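Local structure of putative DNA-binding protein (Ralstonia eutropha, 2OBP) at residues A[20-25]-A[58-63]; A[37-42]-A[52-57]. The protein probably binds DNA through a small winged helix-turn-helix domain of four helices and a two-stranded antiparallel hairpin. All blocks are in the same frame, centred on the assembly; numbering follows the deposited sequence.

Contact 1 (A[20-25]-A[58-63]); sequences EVLLVL and TQLQAA
Leu60 reaches across from helix 50-62 to meet Val21 and Leu22 on helix 16-28, and one methyl does most of the touching. Leu60 CD1 lies 3.9 Å from Val21 CG1 and 4.1 Å from Leu22 CD2, methyls of two consecutive residues. The second branch of Leu60 adds one longer approach, CD2 to Leu22 CD2 at 4.2 Å. In both pairs the side chains cross at a slant. Val21 starts out pointing at the partner helix and needs only its short branch: CG1 stands anti to the backbone N (chi1 173°) and makes the contact. Leu22 leaves its backbone less directly, and it is the methyl CD2, not the extended CD1, that closes on Leu60.

Between residues 20-25 and 58-63 the closest CA atoms, those of Leu22 and Leu60, are 8.7 Å apart, a distance spanned by side chains alone. Further out, Val21 also rests on Val56 and Leu57 of helix 50-62, while Leu60 packs on Ile18, one turn before Leu22. Phe92, just beyond the C-terminal helix 82-91, touches Leu22 as well as Leu23. The backbone of Leu60 is hydrogen-bonded to that of Ala66, where strand 66-70 begins. The contact thus ties the first helix to the C-terminal end of the probable recognition helix in a winged-helix three-helix core.

No hydrogen bond or charge pair joins the two segments, and only 120 Å² is buried between them. Cohesion across this pairing therefore comes from van der Waals contact and the exclusion of water from aliphatic groups, with Val21 and Leu60 both buried.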
ATOM      1  N   GLU A  20       3.648   2.159   7.973  1.00 25.00           N
ATOM      2  CA  GLU A  20       4.079   0.805   7.674  1.00 25.64           C
ATOM      3  C   GLU A  20       3.584   0.334   6.301  1.00 26.93           C
ATOM      4  O   GLU A  20       4.331  -0.294   5.534  1.00 27.92           O
ATOM      5  CB  GLU A  20       3.653  -0.171   8.753  1.00 28.72           C
ATOM      6  CG  GLU A  20       4.420  -1.492   8.688  1.00 33.78           C
ATOM      7  CD  GLU A  20       5.914  -1.356   8.973  1.00 41.90           C
ATOM      8  OE1 GLU A  20       6.340  -0.332   9.557  1.00 43.24           O
ATOM      9  OE2 GLU A  20       6.663  -2.276   8.592  1.00 53.59           O
ATOM     10  N   VAL A  21       2.334   0.649   5.984  1.00 25.90           N
ATOM     11  CA  VAL A  21       1.804   0.329   4.687  1.00 25.25           C
ATOM     12  C   VAL A  21       2.563   1.075   3.584  1.00 23.66           C
ATOM     13  O   VAL A  21       2.828   0.493   2.525  1.00 25.01           O
ATOM     14  CB  VAL A  21       0.272   0.578   4.618  1.00 25.83           C
ATOM     15  CG1 VAL A  21      -0.266   0.402   3.177  1.00 23.66           C
ATOM     16  CG2 VAL A  21      -0.427  -0.381   5.583  1.00 24.06           C
ATOM     17  N   LEU A  22       2.870   2.374   3.767  1.00 24.73           N
ATOM     18  CA  LEU A  22       3.680   3.089   2.781  1.00 25.37           C
ATOM     19  C   LEU A  22       5.048   2.441   2.560  1.00 25.71           C
ATOM     20  O   LEU A  22       5.487   2.293   1.423  1.00 25.61           O
ATOM     21  CB  LEU A  22       3.883   4.558   3.213  1.00 24.50           C
ATOM     22  CG  LEU A  22       2.671   5.470   2.989  1.00 27.41           C
ATOM     23  CD1 LEU A  22       2.974   6.837   3.675  1.00 24.53           C
ATOM     24  CD2 LEU A  22       2.438   5.709   1.536  1.00 24.56           C
ATOM     25  N   LEU A  23       5.691   2.034   3.647  1.00 28.32           N
ATOM     26  CA  LEU A  23       6.977   1.326   3.552  1.00 26.59           C
ATOM     27  C   LEU A  23       6.880   0.002   2.813  1.00 25.90           C
ATOM     28  O   LEU A  23       7.737  -0.308   1.981  1.00 28.68           O
ATOM     29  CB  LEU A  23       7.551   1.112   4.944  1.00 28.32           C
ATOM     30  CG  LEU A  23       8.189   2.319   5.588  1.00 32.68           C
ATOM     31  CD1 LEU A  23       8.450   1.955   7.037  1.00 30.40           C
ATOM     32  CD2 LEU A  23       9.494   2.640   4.851  1.00 32.68           C
ATOM     33  N   VAL A  24       5.846  -0.787   3.113  1.00 24.89           N
ATOM     34  CA  VAL A  24       5.674  -2.074   2.447  1.00 26.28           C
ATOM     35  C   VAL A  24       5.394  -1.874   0.946  1.00 27.10           C
ATOM     36  O   VAL A  24       5.967  -2.570   0.104  1.00 28.76           O
ATOM     37  CB  VAL A  24       4.555  -2.891   3.117  1.00 23.53           C
ATOM     38  CG1 VAL A  24       4.138  -4.063   2.281  1.00 29.84           C
ATOM     39  CG2 VAL A  24       5.008  -3.336   4.498  1.00 30.71           C
ATOM     40  N   LEU A  25       4.526  -0.917   0.608  1.00 26.17           N
ATOM     41  CA  LEU A  25       4.191  -0.661  -0.792  1.00 26.18           C
ATOM     42  C   LEU A  25       5.398  -0.113  -1.570  1.00 25.47           C
ATOM     43  O   LEU A  25       5.593  -0.443  -2.733  1.00 25.82           O
ATOM     44  CB  LEU A  25       2.978   0.277  -0.935  1.00 25.09           C
ATOM     45  CG  LEU A  25       1.637  -0.349  -0.469  1.00 28.34           C
ATOM     46  CD1 LEU A  25       0.519   0.683  -0.601  1.00 30.31           C
ATOM     47  CD2 LEU A  25       1.325  -1.676  -1.186  1.00 32.06           C
ATOM     48  N   THR A  58      -7.912   2.575   2.007  1.00 21.78           N
ATOM     49  CA  THR A  58      -8.960   3.494   1.625  1.00 21.24           C
ATOM     50  C   THR A  58      -8.471   4.933   1.759  1.00 20.78           C
ATOM     51  O   THR A  58      -8.723   5.788   0.916  1.00 22.03           O
ATOM     52  CB  THR A  58     -10.256   3.279   2.427  1.00 21.57           C
ATOM     53  OG1 THR A  58     -10.799   1.982   2.058  1.00 22.57           O
ATOM     54  CG2 THR A  58     -11.266   4.391   2.141  1.00 22.25           C
ATOM     55  N   GLN A  59      -7.772   5.216   2.851  1.00 20.46           N
ATOM     56  CA  GLN A  59      -7.248   6.558   3.082  1.00 19.66           C
ATOM     57  C   GLN A  59      -6.146   6.925   2.097  1.00 22.42           C
ATOM     58  O   GLN A  59      -6.092   8.063   1.628  1.00 20.61           O
ATOM     59  CB  GLN A  59      -6.731   6.669   4.524  1.00 18.03           C
ATOM     60  CG  GLN A  59      -7.863   6.634   5.567  1.00 20.94           C
ATOM     61  CD  GLN A  59      -7.381   6.538   7.008  1.00 19.79           C
ATOM     62  OE1 GLN A  59      -6.260   6.074   7.256  1.00 24.57           O
ATOM     63  NE2 GLN A  59      -8.216   7.005   7.963  1.00 20.11           N
ATOM     64  N   LEU A  60      -5.239   5.993   1.811  1.00 23.78           N
ATOM     65  CA  LEU A  60      -4.192   6.271   0.804  1.00 23.00           C
ATOM     66  C   LEU A  60      -4.742   6.416  -0.611  1.00 23.95           C
ATOM     67  O   LEU A  60      -4.191   7.203  -1.416  1.00 23.61           O
ATOM     68  CB  LEU A  60      -3.079   5.202   0.838  1.00 21.18           C
ATOM     69  CG  LEU A  60      -2.273   5.183   2.144  1.00 23.40           C
ATOM     70  CD1 LEU A  60      -1.290   3.994   2.114  1.00 24.04           C
ATOM     71  CD2 LEU A  60      -1.566   6.552   2.364  1.00 22.54           C
ATOM     72  N   GLN A  61      -5.789   5.642  -0.936  1.00 22.91           N
ATOM     73  CA  GLN A  61      -6.463   5.740  -2.228  0.50 22.20           C
ATOM     74  C   GLN A  61      -7.149   7.110  -2.348  1.00 22.39           C
ATOM     75  O   GLN A  61      -7.037   7.809  -3.356  1.00 19.90           O
ATOM     76  CB  GLN A  61      -7.465   4.568  -2.365  0.50 21.20           C
ATOM     77  CG  GLN A  61      -7.966   4.262  -3.759  0.50 21.99           C
ATOM     78  CD  GLN A  61      -9.139   3.313  -3.755  0.50 21.45           C
ATOM     79  OE1 GLN A  61      -9.914   3.278  -2.816  0.50 23.72           O
ATOM     80  NE2 GLN A  61      -9.273   2.527  -4.819  0.50 17.88           N
ATOM     81  N   ALA A  62      -7.840   7.524  -1.287  1.00 21.17           N
ATOM     82  CA  ALA A  62      -8.443   8.855  -1.243  1.00 22.61           C
ATOM     83  C   ALA A  62      -7.461   9.970  -1.465  1.00 22.16           C
ATOM     84  O   ALA A  62      -7.742  10.970  -2.183  1.00 22.87           O
ATOM     85  CB  ALA A  62      -9.131   9.019   0.108  1.00 20.16           C
ATOM     86  N   ALA A  63      -6.264   9.781  -0.944  1.00 22.87           N
ATOM     87  CA  ALA A  63      -5.210  10.769  -1.050  1.00 22.25           C
ATOM     88  C   ALA A  63      -4.469  10.761  -2.395  1.00 25.91           C
ATOM     89  O   ALA A  63      -3.630  11.616  -2.643  1.00 24.03           O
ATOM     90  CB  ALA A  63      -4.153  10.553   0.099  1.00 21.04           C
TER

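Contact 2 (A[37-42]-A[52-57]); sequences WSLPKI and VLRRVL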
ATOM      1  N   TRP A  37       1.397  -6.437  -5.102  1.00 23.84           N
ATOM      2  CA  TRP A  37       1.150  -7.460  -4.098  1.00 22.72           C
ATOM      3  C   TRP A  37      -0.314  -7.570  -3.755  1.00 22.00           C
ATOM      4  O   TRP A  37      -1.053  -6.605  -3.735  1.00 22.25           O
ATOM      5  CB  TRP A  37       1.907  -7.126  -2.828  1.00 24.25           C
ATOM      6  CG  TRP A  37       3.426  -7.216  -2.944  1.00 23.64           C
ATOM      7  CD1 TRP A  37       4.172  -7.456  -4.057  1.00 23.59           C
ATOM      8  CD2 TRP A  37       4.339  -7.101  -1.867  1.00 25.41           C
ATOM      9  NE1 TRP A  37       5.518  -7.463  -3.731  1.00 24.61           N
ATOM     10  CE2 TRP A  37       5.635  -7.244  -2.390  1.00 28.57           C
ATOM     11  CE3 TRP A  37       4.184  -6.825  -0.506  1.00 31.25           C
ATOM     12  CZ2 TRP A  37       6.770  -7.140  -1.595  1.00 29.95           C
ATOM     13  CZ3 TRP A  37       5.302  -6.739   0.276  1.00 31.21           C
ATOM     14  CH2 TRP A  37       6.578  -6.890  -0.264  1.00 29.39           C
ATOM     15  N   SER A  38      -0.732  -8.795  -3.469  1.00 20.20           N
ATOM     16  CA  SER A  38      -2.073  -9.040  -3.008  1.00 22.43           C
ATOM     17  C   SER A  38      -2.313  -8.493  -1.609  1.00 24.11           C
ATOM     18  O   SER A  38      -1.393  -8.344  -0.805  1.00 21.29           O
ATOM     19  CB  SER A  38      -2.360 -10.532  -3.023  1.00 21.01           C
ATOM     20  OG  SER A  38      -1.729 -11.294  -1.990  1.00 21.68           O
ATOM     21  N   LEU A  39      -3.581  -8.204  -1.308  1.00 22.95           N
ATOM     22  CA  LEU A  39      -3.874  -7.595   0.013  1.00 22.30           C
ATOM     23  C   LEU A  39      -3.356  -8.428   1.182  1.00 22.34           C
ATOM     24  O   LEU A  39      -2.744  -7.884   2.095  1.00 25.44           O
ATOM     25  CB  LEU A  39      -5.354  -7.246   0.156  1.00 23.76           C
ATOM     26  CG  LEU A  39      -5.924  -6.384  -0.953  1.00 23.51           C
ATOM     27  CD1 LEU A  39      -7.425  -6.096  -0.671  1.00 29.22           C
ATOM     28  CD2 LEU A  39      -5.137  -5.102  -1.186  1.00 22.33           C
ATOM     29  N   PRO A  40      -3.574  -9.757   1.178  1.00 21.88           N
ATOM     30  CA  PRO A  40      -3.060 -10.505   2.342  1.00 19.82           C
ATOM     31  C   PRO A  40      -1.536 -10.454   2.525  1.00 20.69           C
ATOM     32  O   PRO A  40      -1.040 -10.564   3.652  1.00 22.69           O
ATOM     33  CB  PRO A  40      -3.507 -11.939   2.039  1.00 19.14           C
ATOM     34  CG  PRO A  40      -4.728 -11.707   1.193  1.00 20.43           C
ATOM     35  CD  PRO A  40      -4.353 -10.622   0.292  1.00 22.57           C
ATOM     36  N   LYS A  41      -0.799 -10.400   1.431  1.00 22.39           N
ATOM     37  CA  LYS A  41       0.633 -10.266   1.476  1.00 22.61           C
ATOM     38  C   LYS A  41       1.057  -8.916   2.050  1.00 23.10           C
ATOM     39  O   LYS A  41       1.968  -8.841   2.903  1.00 23.09           O
ATOM     40  CB  LYS A  41       1.217 -10.456   0.081  1.00 22.67           C
ATOM     41  CG  LYS A  41       2.740 -10.428   0.106  1.00 22.67           C
ATOM     42  CD  LYS A  41       3.369 -10.710  -1.229  1.00 25.59           C
ATOM     43  CE  LYS A  41       4.868 -10.444  -1.201  1.00 31.60           C
ATOM     44  NZ  LYS A  41       5.528 -10.816  -2.506  1.00 29.88           N
ATOM     45  N   ILE A  42       0.380  -7.853   1.624  1.00 22.35           N
ATOM     46  CA  ILE A  42       0.651  -6.528   2.196  1.00 21.77           C
ATOM     47  C   ILE A  42       0.375  -6.540   3.712  1.00 23.18           C
ATOM     48  O   ILE A  42       1.189  -6.023   4.510  1.00 25.33           O
ATOM     49  CB  ILE A  42      -0.200  -5.438   1.495  1.00 22.69           C
ATOM     50  CG1 ILE A  42       0.126  -5.308   0.003  1.00 20.92           C
ATOM     51  CG2 ILE A  42       0.042  -4.080   2.124  1.00 22.84           C
ATOM     52  CD1 ILE A  42      -0.988  -4.604  -0.878  1.00 23.22           C
ATOM     53  N   VAL A  52      -7.547  -3.383   9.356  1.00 24.74           N
ATOM     54  CA  VAL A  52      -6.719  -2.179   9.468  1.00 23.65           C
ATOM     55  C   VAL A  52      -6.081  -1.824   8.121  1.00 24.93           C
ATOM     56  O   VAL A  52      -6.071  -0.659   7.686  1.00 23.02           O
ATOM     57  CB  VAL A  52      -5.643  -2.337  10.580  1.00 22.76           C
ATOM     58  CG1 VAL A  52      -4.826  -1.048  10.678  1.00 23.83           C
ATOM     59  CG2 VAL A  52      -6.329  -2.686  11.895  1.00 24.84           C
ATOM     60  N   LEU A  53      -5.610  -2.837   7.411  1.00 24.04           N
ATOM     61  CA  LEU A  53      -5.018  -2.593   6.091  1.00 22.20           C
ATOM     62  C   LEU A  53      -6.044  -1.924   5.186  1.00 22.22           C
ATOM     63  O   LEU A  53      -5.710  -0.957   4.468  1.00 22.77           O
ATOM     64  CB  LEU A  53      -4.459  -3.865   5.453  1.00 23.20           C
ATOM     65  CG  LEU A  53      -3.929  -3.652   4.004  1.00 21.78           C
ATOM     66  CD1 LEU A  53      -2.705  -2.696   3.937  1.00 24.17           C
ATOM     67  CD2 LEU A  53      -3.634  -5.002   3.295  1.00 22.61           C
ATOM     68  N   ARG A  54      -7.263  -2.454   5.158  1.00 22.17           N
ATOM     69  CA  ARG A  54      -8.311  -1.883   4.293  1.00 24.04           C
ATOM     70  C   ARG A  54      -8.615  -0.422   4.607  1.00 22.74           C
ATOM     71  O   ARG A  54      -8.815   0.382   3.702  1.00 25.77           O
ATOM     72  CB  ARG A  54      -9.576  -2.729   4.320  1.00 24.51           C
ATOM     73  CG  ARG A  54      -9.409  -4.085   3.587  1.00 30.14           C
ATOM     74  CD  ARG A  54     -10.707  -4.776   3.412  1.00 33.30           C
ATOM     75  NE  ARG A  54     -10.572  -6.156   2.906  1.00 39.80           N
ATOM     76  CZ  ARG A  54     -10.569  -6.506   1.615  1.00 41.87           C
ATOM     77  NH1 ARG A  54     -10.654  -5.598   0.644  1.00 36.45           N
ATOM     78  NH2 ARG A  54     -10.474  -7.792   1.289  1.00 43.71           N
ATOM     79  N   ARG A  55      -8.597  -0.079   5.901  1.00 23.51           N
ATOM     80  CA  ARG A  55      -8.824   1.282   6.334  1.00 21.81           C
ATOM     81  C   ARG A  55      -7.717   2.198   5.808  1.00 22.68           C
ATOM     82  O   ARG A  55      -7.972   3.258   5.238  1.00 22.97           O
ATOM     83  CB  ARG A  55      -8.890   1.301   7.887  1.00 23.64           C
ATOM     84  CG  ARG A  55      -9.214   2.649   8.540  1.00 24.09           C
ATOM     85  CD  ARG A  55      -8.002   3.509   8.746  1.00 20.48           C
ATOM     86  NE  ARG A  55      -7.097   3.014   9.800  1.00 25.99           N
ATOM     87  CZ  ARG A  55      -5.946   3.580  10.168  1.00 31.12           C
ATOM     88  NH1 ARG A  55      -5.486   4.660   9.582  1.00 27.36           N
ATOM     89  NH2 ARG A  55      -5.252   3.051  11.174  1.00 28.80           N
ATOM     90  N   VAL A  56      -6.484   1.769   6.033  1.00 21.24           N
ATOM     91  CA  VAL A  56      -5.316   2.520   5.583  1.00 20.10           C
ATOM     92  C   VAL A  56      -5.314   2.687   4.047  1.00 19.22           C
ATOM     93  O   VAL A  56      -5.085   3.788   3.514  1.00 21.21           O
ATOM     94  CB  VAL A  56      -4.010   1.856   6.062  1.00 22.51           C
ATOM     95  CG1 VAL A  56      -2.806   2.417   5.322  1.00 20.36           C
ATOM     96  CG2 VAL A  56      -3.837   1.974   7.615  1.00 20.28           C
ATOM     97  N   LEU A  57      -5.618   1.613   3.324  1.00 19.76           N
ATOM     98  CA  LEU A  57      -5.640   1.719   1.857  1.00 20.46           C
ATOM     99  C   LEU A  57      -6.737   2.620   1.381  1.00 21.37           C
ATOM    100  O   LEU A  57      -6.578   3.281   0.370  1.00 20.69           O
ATOM    101  CB  LEU A  57      -5.758   0.350   1.190  1.00 21.69           C
ATOM    102  CG  LEU A  57      -4.529  -0.581   1.330  1.00 21.92           C
ATOM    103  CD1 LEU A  57      -4.841  -1.999   0.776  1.00 24.57           C
ATOM    104  CD2 LEU A  57      -3.305   0.020   0.620  1.00 21.74           C
TER
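The pairing of helix 39-46 with helix 50-62 forms the helix-turn-helix unit of a winged-helix fold, the second helix being the one that would probably read DNA, as in relatives. Leu39, Ile42, Leu53, Arg54 and Leu57 carry the contact. With CG anti to the backbone N (chi1 175°), the forked end of Leu53 straddles Ile42: CD1 meets Ile42 CG2 at 3.6 Å, and CD2 lies 3.9 Å from Ile42 CB and 3.2 Å from Leu39 O. Ile42 and Leu53 cross nearly perpendicularly.

Leu39 divides its branches too. CD2 meets Leu57 CD1 at 3.7 Å, whereas CD1 lies over one face of the Arg54 guanidinium, 3.5 Å from NH1. The Arg54 chain runs extended from CG to NE and crosses Leu39 at about a right angle, which lays the guanidinium against Leu39 CD1. Its NH1 is hydrogen-bonded to Gly74 O, and a nitrate ion, probably from the crystallisation liquor, lies about 3 Å from the side chain.

Helix 16-28 covers the side of Ile42 and Leu53, while Ala78 of strand 76-80 touches Leu39, Ile42 and Leu57.

How the contacts relate
From the N terminus the chain runs through helix 16-28, then helix 39-46, then helix 50-62, where both contacts end. Contact 1 closes the longer loop, with 32 residues between its segments; contact 2 closes a shorter one of nine residues that falls wholly within it, so the two nest without crossing. Their centres are 9 Å apart and they meet directly: Val21 CG2 is 3.6 Å from Leu53 CD1, Leu25 CD2 is 3.7 Å from Ile42 CD1, and Val24 CG1 is 3.5 Å from Trp37 CZ3. Together they join three helices into one bundle, with the hairpin 66-70/76-80 following next in the chain.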